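Local coordinates for acyl-CoA hydrolase (Bacillus halodurans, PDB 1VPM), which probably hydrolyses the thioester bond of long-chain fatty acyl-CoAs and binds coenzyme A, at residues A[92-98]-A[135-141]; A[98-104]-A[121-127]; A[69-73]-A[162-166]. All blocks are in the same frame, centred on the assembly; numbering follows the deposited sequence. Where two conformers were deposited one is given.

Interaction 1. Residues A[92-98]-A[135-141]. With COA (coenzyme A), chain D.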
# COMPACT_ATOMS: atom_id res chain seq x y z
N VAL A 92 -4.93 14.48 -24.09
CA VAL A 92 -4.47 15.86 -24.24
C VAL A 92 -5.44 16.53 -25.19
O VAL A 92 -5.69 16.03 -26.29
CB VAL A 92 -3.01 15.91 -24.79
CG1 VAL A 92 -2.62 17.33 -25.10
CG2 VAL A 92 -2.07 15.34 -23.81
N THR A 93 -5.93 17.71 -24.80
CA THR A 93 -6.93 18.44 -25.56
C THR A 93 -6.35 19.67 -26.21
O THR A 93 -6.89 20.12 -27.21
CB THR A 93 -8.07 18.94 -24.66
OG1 THR A 93 -7.55 19.60 -23.52
CG2 THR A 93 -8.88 17.80 -24.21
N HIS A 94 -5.23 20.17 -25.69
CA HIS A 94 -4.64 21.46 -26.16
C HIS A 94 -3.29 21.63 -25.48
O HIS A 94 -3.05 21.09 -24.44
CB HIS A 94 -5.53 22.67 -25.79
CG HIS A 94 -5.19 23.96 -26.48
ND1 HIS A 94 -4.56 25.01 -25.83
CD2 HIS A 94 -5.49 24.42 -27.72
CE1 HIS A 94 -4.44 26.03 -26.66
NE2 HIS A 94 -4.99 25.71 -27.82
N THR A 95 -2.41 22.42 -26.07
CA THR A 95 -1.08 22.62 -25.52
C THR A 95 -0.69 24.09 -25.57
O THR A 95 -1.18 24.84 -26.40
CB THR A 95 0.00 21.82 -26.28
OG1 THR A 95 0.19 22.33 -27.62
CG2 THR A 95 -0.30 20.32 -26.28
N GLY A 96 0.23 24.46 -24.70
CA GLY A 96 0.93 25.75 -24.78
C GLY A 96 2.37 25.43 -25.17
O GLY A 96 2.61 24.48 -25.88
N ARG A 97 3.32 26.15 -24.61
CA ARG A 97 4.72 25.97 -24.95
C ARG A 97 5.29 24.74 -24.30
O ARG A 97 5.88 23.89 -24.97
CB ARG A 97 5.52 27.21 -24.54
CG ARG A 97 6.87 27.29 -25.23
CD ARG A 97 7.65 28.55 -24.84
NE ARG A 97 8.20 28.46 -23.48
CZ ARG A 97 9.34 27.84 -23.14
NH1 ARG A 97 10.10 27.22 -24.05
NH2 ARG A 97 9.72 27.84 -21.87
N THR A 98 5.12 24.64 -22.98
CA THR A 98 5.59 23.51 -22.19
C THR A 98 4.46 22.79 -21.47
O THR A 98 4.71 21.80 -20.78
CB THR A 98 6.61 23.97 -21.13
OG1 THR A 98 5.97 24.71 -20.09
CG2 THR A 98 7.69 24.81 -21.80
N PRO A 135 10.89 23.21 -17.14
CA PRO A 135 9.92 23.08 -18.21
C PRO A 135 10.52 22.98 -19.60
O PRO A 135 11.48 23.67 -19.92
CB PRO A 135 9.07 24.35 -18.06
CG PRO A 135 9.06 24.58 -16.61
CD PRO A 135 10.49 24.29 -16.22
N LYS A 136 9.93 22.11 -20.40
CA LYS A 136 10.47 21.66 -21.67
C LYS A 136 9.36 21.80 -22.72
O LYS A 136 8.20 21.48 -22.45
CB LYS A 136 10.90 20.18 -21.46
CG LYS A 136 11.09 19.31 -22.66
CD LYS A 136 11.41 17.91 -22.19
CE LYS A 136 11.88 17.05 -23.33
NZ LYS A 136 12.24 15.70 -22.79
N PRO A 137 9.69 22.24 -23.94
CA PRO A 137 8.71 22.37 -25.02
C PRO A 137 7.99 21.08 -25.35
O PRO A 137 8.60 19.99 -25.31
CB PRO A 137 9.56 22.81 -26.23
CG PRO A 137 10.75 23.40 -25.65
CD PRO A 137 11.03 22.68 -24.39
N VAL A 138 6.70 21.20 -25.62
CA VAL A 138 5.86 20.06 -25.98
C VAL A 138 5.32 20.22 -27.40
O VAL A 138 5.11 21.35 -27.88
CB VAL A 138 4.68 19.84 -24.99
CG1 VAL A 138 5.27 19.62 -23.60
CG2 VAL A 138 3.71 20.98 -25.05
N PRO A 139 5.10 19.07 -28.07
CA PRO A 139 4.48 19.16 -29.39
C PRO A 139 3.00 19.61 -29.28
O PRO A 139 2.35 19.50 -28.23
CB PRO A 139 4.62 17.74 -29.92
CG PRO A 139 4.82 16.87 -28.75
CD PRO A 139 5.31 17.68 -27.64
N GLN A 140 2.47 20.11 -30.37
CA GLN A 140 1.03 20.37 -30.42
C GLN A 140 0.22 19.10 -30.57
O GLN A 140 0.75 18.06 -30.90
CB GLN A 140 0.72 21.30 -31.57
CG GLN A 140 1.27 22.66 -31.37
CD GLN A 140 0.84 23.61 -32.49
OE1 GLN A 140 0.20 23.21 -33.46
NE2 GLN A 140 1.22 24.87 -32.35
N VAL A 141 -1.07 19.21 -30.31
CA VAL A 141 -2.02 18.13 -30.49
C VAL A 141 -2.94 18.46 -31.69
O VAL A 141 -3.20 19.64 -31.99
CB VAL A 141 -2.80 17.89 -29.17
CG1 VAL A 141 -3.84 18.99 -28.93
CG2 VAL A 141 -3.39 16.53 -29.16
N1A COA D . -2.18 26.27 -13.78
C2A COA D . -2.12 26.11 -15.13
N3A COA D . -0.92 26.36 -15.81
C4A COA D . 0.19 26.74 -15.11
C5A COA D . 0.14 26.93 -13.72
C6A COA D . -1.06 26.70 -13.04
N6A COA D . -1.15 27.01 -11.73
N7A COA D . 1.38 27.34 -13.31
C8A COA D . 2.20 27.41 -14.39
N9A COA D . 1.47 27.05 -15.51
C1B COA D . 2.01 26.82 -16.83
C2B COA D . 2.50 28.12 -17.43
O2B COA D . 1.43 28.87 -17.93
C3B COA D . 3.45 27.60 -18.50
O3B COA D . 2.66 27.42 -19.67
P3B COA D . 3.23 27.49 -21.16
O7A COA D . 3.04 28.87 -21.65
O8A COA D . 2.54 26.58 -22.09
O9A COA D . 4.66 27.02 -21.10
C4B COA D . 4.00 26.31 -17.88
O4B COA D . 3.19 26.06 -16.73
C5B COA D . 5.46 26.42 -17.40
O5B COA D . 5.54 27.50 -16.48
P1A COA D . 6.69 28.66 -16.53
O1A COA D . 6.06 29.98 -16.13
O2A COA D . 7.39 28.69 -17.87
O3A COA D . 7.82 28.22 -15.47
P2A COA D . 7.65 27.95 -13.88
O4A COA D . 6.78 29.04 -13.27
O5A COA D . 9.06 27.81 -13.33
O6A COA D . 6.93 26.50 -13.74
CBP COA D . 5.39 25.09 -12.57
CCP COA D . 5.56 26.36 -13.39
CDP COA D . 3.92 24.65 -12.57
CEP COA D . 6.25 24.00 -13.26
CAP COA D . 5.88 25.35 -11.12
OAP COA D . 5.22 26.41 -10.43
C9P COA D . 5.81 24.07 -10.31
O9P COA D . 6.88 23.16 -10.47
N8P COA D . 4.78 23.80 -9.49
C7P COA D . 4.82 22.54 -8.78
C6P COA D . 4.40 21.37 -9.68
C5P COA D . 4.37 20.08 -8.89
O5P COA D . 5.44 19.64 -8.42
N4P COA D . 3.18 19.48 -8.71
C3P COA D . 3.07 18.22 -8.03
C2P COA D . 2.62 18.25 -6.57
S1P COA D . 3.30 19.48 -5.39
O HOH W 1 -1.94 21.90 -29.33
O HOH W 2 2.83 22.96 -27.96
O HOH W 3 6.27 23.83 -27.76
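The guanidinium of Arg97 has the CG2 methyl of Thr98 against one face, 3.6 Å above the plane and over its centre, while Pro137 CG approaches NH1 obliquely at 4.2 Å. A bend at chi3 (74°) folds the arginine back over its neighbour, alongside the proline. Arg97 O accepts from Val138 N at 2.9 Å, in the carbonyl plane, and a water links the same oxygen to Val138 O. Thr98 CB lies 3.2 Å from Lys136 O, with CG2 beside the same carbonyl. Residues 96-98 lead from strand 85-95 into strand 99-109 of the hot-dog sheet, and segment 135-141 runs past them to strand 140-142. Residues 96-98 cradle the 3'-phosphate of coenzyme A: Thr98 OG1 donates to O9A at 2.8 Å, Thr98 N to the same oxygen, and Gly96, lacking a side chain, lets O8A come within 3.2 Å of its CA. With an alanine at Thr98, O9A would probably lose its hydroxyl donor and the Arg97 guanidinium, stripped of its methyl cover, would be freer to turn. Thr95 sets CG2 on Pro139 O at 3.4 Å and its OG1 binds two waters, one held by Val141 N. Val141 CB meets Val92 CG1 at 4.1 Å.

Interaction 2. Residues A[98-104]-A[121-127]. With COA (coenzyme A), chain D.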
# COMPACT_ATOMS: atom_id res chain seq x y z
N THR A 98 5.12 24.64 -22.98
CA THR A 98 5.59 23.51 -22.19
C THR A 98 4.46 22.79 -21.47
O THR A 98 4.71 21.80 -20.78
CB THR A 98 6.61 23.97 -21.13
OG1 THR A 98 5.97 24.71 -20.09
CG2 THR A 98 7.69 24.81 -21.80
N SER A 99 3.24 23.30 -21.62
CA SER A 99 2.07 22.82 -20.87
C SER A 99 1.07 22.13 -21.78
O SER A 99 1.00 22.38 -22.99
CB SER A 99 1.42 23.99 -20.10
OG SER A 99 0.81 24.92 -20.97
N MSE A 100 0.34 21.19 -21.18
CA MSE A 100 -0.69 20.43 -21.85
C MSE A 100 -1.94 20.45 -20.99
O MSE A 100 -1.87 20.19 -19.78
CB MSE A 100 -0.23 19.00 -21.97
CG MSE A 100 0.93 18.81 -22.88
SE MSE A 100 1.90 17.10 -22.56
CE MSE A 100 2.93 17.55 -20.96
N GLU A 101 -3.07 20.77 -21.59
CA GLU A 101 -4.33 20.51 -20.94
C GLU A 101 -4.71 19.04 -21.17
O GLU A 101 -4.65 18.53 -22.30
CB GLU A 101 -5.44 21.41 -21.51
CG GLU A 101 -6.74 21.23 -20.78
CD GLU A 101 -7.87 22.09 -21.37
OE1 GLU A 101 -8.23 21.87 -22.56
OE2 GLU A 101 -8.31 23.02 -20.67
N VAL A 102 -5.06 18.39 -20.07
CA VAL A 102 -5.50 17.00 -20.09
C VAL A 102 -6.96 16.94 -19.58
O VAL A 102 -7.29 17.48 -18.51
CB VAL A 102 -4.58 16.07 -19.29
CG1 VAL A 102 -5.13 14.65 -19.30
CG2 VAL A 102 -3.16 16.11 -19.84
N TYR A 103 -7.82 16.39 -20.40
CA TYR A 103 -9.21 16.09 -20.00
C TYR A 103 -9.27 14.65 -19.51
O TYR A 103 -8.74 13.73 -20.14
CB TYR A 103 -10.14 16.31 -21.21
CG TYR A 103 -11.53 15.70 -21.03
CD1 TYR A 103 -12.51 16.36 -20.31
CD2 TYR A 103 -11.83 14.44 -21.58
CE1 TYR A 103 -13.79 15.78 -20.15
CE2 TYR A 103 -13.09 13.89 -21.45
CZ TYR A 103 -14.05 14.51 -20.72
OH TYR A 103 -15.27 13.90 -20.63
N VAL A 104 -9.94 14.46 -18.38
CA VAL A 104 -10.18 13.16 -17.81
C VAL A 104 -11.67 12.99 -17.52
O VAL A 104 -12.26 13.80 -16.88
CB VAL A 104 -9.35 12.93 -16.53
CG1 VAL A 104 -9.61 11.55 -15.97
CG2 VAL A 104 -7.85 13.07 -16.80
N GLU A 121 -15.79 14.60 -14.36
CA GLU A 121 -14.92 15.03 -15.45
C GLU A 121 -14.04 16.15 -14.94
O GLU A 121 -14.48 16.97 -14.12
CB GLU A 121 -15.75 15.57 -16.62
CG GLU A 121 -16.71 14.59 -17.24
CD GLU A 121 -17.58 15.24 -18.30
OE1 GLU A 121 -18.47 16.00 -17.88
OE2 GLU A 121 -17.40 14.95 -19.50
N SER A 122 -12.85 16.26 -15.48
CA SER A 122 -11.96 17.29 -15.01
C SER A 122 -10.94 17.66 -16.10
O SER A 122 -10.76 16.95 -17.05
CB SER A 122 -11.35 16.77 -13.69
OG SER A 122 -9.98 16.53 -13.74
N PHE A 123 -10.41 18.86 -16.00
CA PHE A 123 -9.21 19.27 -16.75
C PHE A 123 -8.03 19.52 -15.81
O PHE A 123 -8.21 20.03 -14.70
CB PHE A 123 -9.44 20.59 -17.46
CG PHE A 123 -10.50 20.53 -18.53
CD1 PHE A 123 -10.20 20.01 -19.79
CD2 PHE A 123 -11.75 21.07 -18.31
CE1 PHE A 123 -11.19 19.98 -20.81
CE2 PHE A 123 -12.69 21.03 -19.30
CZ PHE A 123 -12.41 20.48 -20.55
N LEU A 124 -6.86 19.03 -16.22
CA LEU A 124 -5.64 19.31 -15.55
C LEU A 124 -4.64 20.00 -16.46
O LEU A 124 -4.74 19.94 -17.70
CB LEU A 124 -5.02 18.01 -15.06
CG LEU A 124 -5.78 17.19 -14.03
CD1 LEU A 124 -6.79 16.29 -14.73
CD2 LEU A 124 -4.83 16.31 -13.17
N THR A 125 -3.69 20.66 -15.84
CA THR A 125 -2.59 21.26 -16.59
C THR A 125 -1.32 20.53 -16.18
O THR A 125 -0.87 20.63 -15.00
CB THR A 125 -2.47 22.76 -16.34
OG1 THR A 125 -3.66 23.45 -16.79
CG2 THR A 125 -1.29 23.32 -17.13
N MSE A 126 -0.69 19.87 -17.16
CA MSE A 126 0.52 19.12 -16.95
C MSE A 126 1.66 19.85 -17.65
O MSE A 126 1.45 20.39 -18.71
CB MSE A 126 0.39 17.72 -17.56
CG MSE A 126 -0.84 16.92 -17.15
SE MSE A 126 -0.96 16.72 -15.14
CE MSE A 126 0.60 15.66 -14.97
N VAL A 127 2.85 19.83 -17.06
CA VAL A 127 4.02 20.50 -17.61
C VAL A 127 5.09 19.49 -17.83
O VAL A 127 5.42 18.77 -16.93
CB VAL A 127 4.49 21.67 -16.70
CG1 VAL A 127 5.75 22.29 -17.25
CG2 VAL A 127 3.40 22.72 -16.62
N1A COA D . -2.18 26.27 -13.78
C2A COA D . -2.12 26.11 -15.13
N3A COA D . -0.92 26.36 -15.81
C4A COA D . 0.19 26.74 -15.11
C5A COA D . 0.14 26.93 -13.72
C6A COA D . -1.06 26.70 -13.04
N6A COA D . -1.15 27.01 -11.73
N7A COA D . 1.38 27.34 -13.31
C8A COA D . 2.20 27.41 -14.39
N9A COA D . 1.47 27.05 -15.51
C1B COA D . 2.01 26.82 -16.83
C2B COA D . 2.50 28.12 -17.43
O2B COA D . 1.43 28.87 -17.93
C3B COA D . 3.45 27.60 -18.50
O3B COA D . 2.66 27.42 -19.67
P3B COA D . 3.23 27.49 -21.16
O7A COA D . 3.04 28.87 -21.65
O8A COA D . 2.54 26.58 -22.09
O9A COA D . 4.66 27.02 -21.10
C4B COA D . 4.00 26.31 -17.88
O4B COA D . 3.19 26.06 -16.73
C5B COA D . 5.46 26.42 -17.40
O5B COA D . 5.54 27.50 -16.48
P1A COA D . 6.69 28.66 -16.53
O1A COA D . 6.06 29.98 -16.13
O2A COA D . 7.39 28.69 -17.87
O3A COA D . 7.82 28.22 -15.47
P2A COA D . 7.65 27.95 -13.88
O4A COA D . 6.78 29.04 -13.27
O5A COA D . 9.06 27.81 -13.33
O6A COA D . 6.93 26.50 -13.74
CBP COA D . 5.39 25.09 -12.57
CCP COA D . 5.56 26.36 -13.39
CDP COA D . 3.92 24.65 -12.57
CEP COA D . 6.25 24.00 -13.26
CAP COA D . 5.88 25.35 -11.12
OAP COA D . 5.22 26.41 -10.43
C9P COA D . 5.81 24.07 -10.31
O9P COA D . 6.88 23.16 -10.47
N8P COA D . 4.78 23.80 -9.49
C7P COA D . 4.82 22.54 -8.78
C6P COA D . 4.40 21.37 -9.68
C5P COA D . 4.37 20.08 -8.89
O5P COA D . 5.44 19.64 -8.42
N4P COA D . 3.18 19.48 -8.71
C3P COA D . 3.07 18.22 -8.03
C2P COA D . 2.62 18.25 -6.57
S1P COA D . 3.30 19.48 -5.39
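Tyr103 carries its ring across to Glu121 because CG stands opposite the backbone N (chi1 166°), and Glu101, with the same choice (chi1 -176°), runs its extended chain out to Phe123. Both belong to the antiparallel hairpin of strands 99-109 and 116-129 in the hot-dog sheet. Met100 with Met126, Val102 with Leu124 and Val104 with Ser122 form hydrogen-bonded pairs, each closed by two backbone bonds. Their side chains share the face against helix 43-62, where Val102 CG2 packs on CG of selenomethionine Met126 at 3.6 Å and Val104 CG2 on Leu124 CD1 at 4.0 Å. The other face carries Ser99, Glu101, Tyr103, Phe123, Thr125 and Val127. There the Glu101 carboxylate is turned 27° from the Phe123 ring, Glu101 CD 3.5 Å from Phe123 CD1; Thr93, Arg158 and Arg162 hold its oxygens, and Arg158 makes a cation-pi contact with the phenyl ring. At the coenzyme end, Ser99 OG donates to phosphate oxygen O8A at 2.6 Å, Thr125 CG2 touches adenine N3A at 3.3 Å and Val127 CG2 lies 3.3 Å from ribose O4B. At the far end Tyr103 OH donates in the plane of its ring to the anti lone pair of Glu121 OE2, 2.6 Å away.

Interaction 3. Residues A[69-73]-A[162-166]. With COA (coenzyme A), chain D.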
# COMPACT_ATOMS: atom_id res chain seq x y z
N ALA A 69 0.78 20.93 -12.82
CA ALA A 69 0.74 22.34 -12.44
C ALA A 69 -0.52 22.75 -11.69
O ALA A 69 -0.48 23.56 -10.75
CB ALA A 69 0.84 23.20 -13.68
N SER A 70 -1.62 22.20 -12.14
CA SER A 70 -2.95 22.46 -11.57
C SER A 70 -4.00 21.43 -12.02
O SER A 70 -3.82 20.67 -12.97
CB SER A 70 -3.41 23.90 -11.88
OG SER A 70 -3.68 24.01 -13.23
N ILE A 71 -5.09 21.39 -11.26
CA ILE A 71 -6.32 20.73 -11.62
C ILE A 71 -7.46 21.76 -11.46
O ILE A 71 -7.45 22.58 -10.56
CB ILE A 71 -6.52 19.39 -10.78
CG1 ILE A 71 -7.75 18.66 -11.28
CG2 ILE A 71 -6.64 19.67 -9.29
CD1 ILE A 71 -7.91 17.24 -10.72
N ASP A 72 -8.40 21.78 -12.40
CA ASP A 72 -9.56 22.65 -12.28
C ASP A 72 -10.50 22.01 -11.25
O ASP A 72 -10.27 20.88 -10.78
CB ASP A 72 -10.26 22.79 -13.64
CG ASP A 72 -9.43 23.54 -14.64
OD1 ASP A 72 -8.32 24.05 -14.31
OD2 ASP A 72 -9.97 23.64 -15.78
N SER A 73 -11.60 22.69 -10.98
CA SER A 73 -12.55 22.15 -10.02
C SER A 73 -13.06 20.76 -10.45
O SER A 73 -13.13 20.42 -11.66
CB SER A 73 -13.70 23.14 -9.81
OG SER A 73 -14.44 23.28 -10.99
N ARG A 162 -7.55 30.15 -15.85
CA ARG A 162 -6.54 29.69 -14.92
C ARG A 162 -5.56 30.83 -14.59
O ARG A 162 -5.13 30.96 -13.45
CB ARG A 162 -5.78 28.50 -15.47
CG ARG A 162 -6.67 27.29 -15.71
CD ARG A 162 -5.95 26.12 -16.28
NE ARG A 162 -6.97 25.14 -16.63
CZ ARG A 162 -7.24 24.70 -17.85
NH1 ARG A 162 -6.49 25.05 -18.90
NH2 ARG A 162 -8.22 23.86 -18.01
N LYS A 163 -5.21 31.64 -15.60
CA LYS A 163 -4.39 32.83 -15.35
C LYS A 163 -5.07 33.81 -14.39
O LYS A 163 -4.46 34.29 -13.43
CB LYS A 163 -4.04 33.54 -16.66
CG LYS A 163 -2.99 32.79 -17.48
N LYS A 164 -6.35 34.08 -14.64
CA LYS A 164 -7.10 35.00 -13.79
C LYS A 164 -7.19 34.52 -12.33
O LYS A 164 -7.00 35.30 -11.40
CB LYS A 164 -8.51 35.24 -14.35
CG LYS A 164 -8.54 36.00 -15.68
N ARG A 165 -7.45 33.24 -12.12
CA ARG A 165 -7.74 32.76 -10.76
C ARG A 165 -6.50 32.72 -9.90
O ARG A 165 -6.59 32.77 -8.65
CB ARG A 165 -8.37 31.38 -10.81
CG ARG A 165 -7.36 30.25 -10.94
CD ARG A 165 -8.08 28.98 -11.17
NE ARG A 165 -7.15 27.87 -11.34
CZ ARG A 165 -7.45 26.78 -12.05
NH1 ARG A 165 -8.62 26.67 -12.67
NH2 ARG A 165 -6.58 25.80 -12.16
N ALA A 166 -5.34 32.60 -10.55
CA ALA A 166 -4.08 32.56 -9.86
C ALA A 166 -3.49 33.98 -9.67
O ALA A 166 -2.48 34.14 -8.99
CB ALA A 166 -3.10 31.66 -10.62
N1A COA D . -2.18 26.27 -13.78
C2A COA D . -2.12 26.11 -15.13
N3A COA D . -0.92 26.36 -15.81
C4A COA D . 0.19 26.74 -15.11
C5A COA D . 0.14 26.93 -13.72
C6A COA D . -1.06 26.70 -13.04
N6A COA D . -1.15 27.01 -11.73
N7A COA D . 1.38 27.34 -13.31
C8A COA D . 2.20 27.41 -14.39
N9A COA D . 1.47 27.05 -15.51
C1B COA D . 2.01 26.82 -16.83
C2B COA D . 2.50 28.12 -17.43
O2B COA D . 1.43 28.87 -17.93
C3B COA D . 3.45 27.60 -18.50
O3B COA D . 2.66 27.42 -19.67
P3B COA D . 3.23 27.49 -21.16
O7A COA D . 3.04 28.87 -21.65
O8A COA D . 2.54 26.58 -22.09
O9A COA D . 4.66 27.02 -21.10
C4B COA D . 4.00 26.31 -17.88
O4B COA D . 3.19 26.06 -16.73
C5B COA D . 5.46 26.42 -17.40
O5B COA D . 5.54 27.50 -16.48
P1A COA D . 6.69 28.66 -16.53
O1A COA D . 6.06 29.98 -16.13
O2A COA D . 7.39 28.69 -17.87
O3A COA D . 7.82 28.22 -15.47
P2A COA D . 7.65 27.95 -13.88
O4A COA D . 6.78 29.04 -13.27
O5A COA D . 9.06 27.81 -13.33
O6A COA D . 6.93 26.50 -13.74
CBP COA D . 5.39 25.09 -12.57
CCP COA D . 5.56 26.36 -13.39
CDP COA D . 3.92 24.65 -12.57
CEP COA D . 6.25 24.00 -13.26
CAP COA D . 5.88 25.35 -11.12
OAP COA D . 5.22 26.41 -10.43
C9P COA D . 5.81 24.07 -10.31
O9P COA D . 6.88 23.16 -10.47
N8P COA D . 4.78 23.80 -9.49
C7P COA D . 4.82 22.54 -8.78
C6P COA D . 4.40 21.37 -9.68
C5P COA D . 4.37 20.08 -8.89
O5P COA D . 5.44 19.64 -8.42
N4P COA D . 3.18 19.48 -8.71
C3P COA D . 3.07 18.22 -8.03
C2P COA D . 2.62 18.25 -6.57
S1P COA D . 3.30 19.48 -5.39
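Strand 69-71 and helix 162-166 run at about a right angle, their axes 11.5 Å apart at closest, and the closest CA atoms, those of Asp72 and Arg162, are separated by 8.1 Å, so long side chains span the gap. Two arginines one helical turn apart do this, converging on the carboxylate of Asp72. Arg162 grips it side-on: NE donates to the syn lone pair of Asp72 OD1 at 2.9 Å, almost straight at 172°, and NH2 reaches Asp72 OD2 at 2.8 Å, with the two flat groups nearly coplanar. Arg165 comes end-on, its guanidinium plane 88° from that of the carboxylate. Arg165 NH1 meets Asp72 OD1 from above the carboxylate plane at 3.1 Å and its NH2 meets the same oxygen on the anti side at 3.3 Å; OD1 takes three N-H groups. A chi1 of 82° sets Arg165 CG between the backbone N and the carbonyl carbon, and from there the extended chain carries the guanidinium beside Arg162, whose CG lies 3.5 Å above its plane, toward the rim. This salt-bridge network ties the C-terminal helix to the hot-dog strand that is outermost within the chain, just past a beta bulge in which Ala69 and Ser70 both face Thr125. Ser70 and Ile71 pair with an antiparallel strand of the second subunit, continuing the sheet across the interface. Two more acids enlarge the network: Arg162 NH2 bridges to Glu101, and Arg165 NH2 to Asp75 of the second subunit, which also hydrogen-bonds coenzyme A. The carboxylates probably offset much of the positive charge gathered beside the adenine. Ser70 OG lies 2.8 Å from adenine N1A, the CB of Ala69 touches the adenine and the pantetheine methyl CDP, and the CD of Arg162 packs near C2A.

The three contacts show how one ligand can be shared by separate parts of a fold. Interaction 1 and interaction 2 have centres about 10 Å apart and share Thr98; Thr93 OG1 and Glu101 OE1, 2.6 Å apart, also join them. Interaction 2 meets interaction 3 through neighbouring strands, Ala69 N lying 2.8 Å from Thr125 O, and through the salt bridge of Glu101 OE2 to Arg162 NH2, also 2.8 Å. Interactions 1 and 3 do not touch: their centres are about 17 Å apart, and coenzyme A spans the interval, its 3'-phosphate where interactions 1 and 2 meet and its adenine between the Thr125 end of interaction 2 and Ser70 of interaction 3.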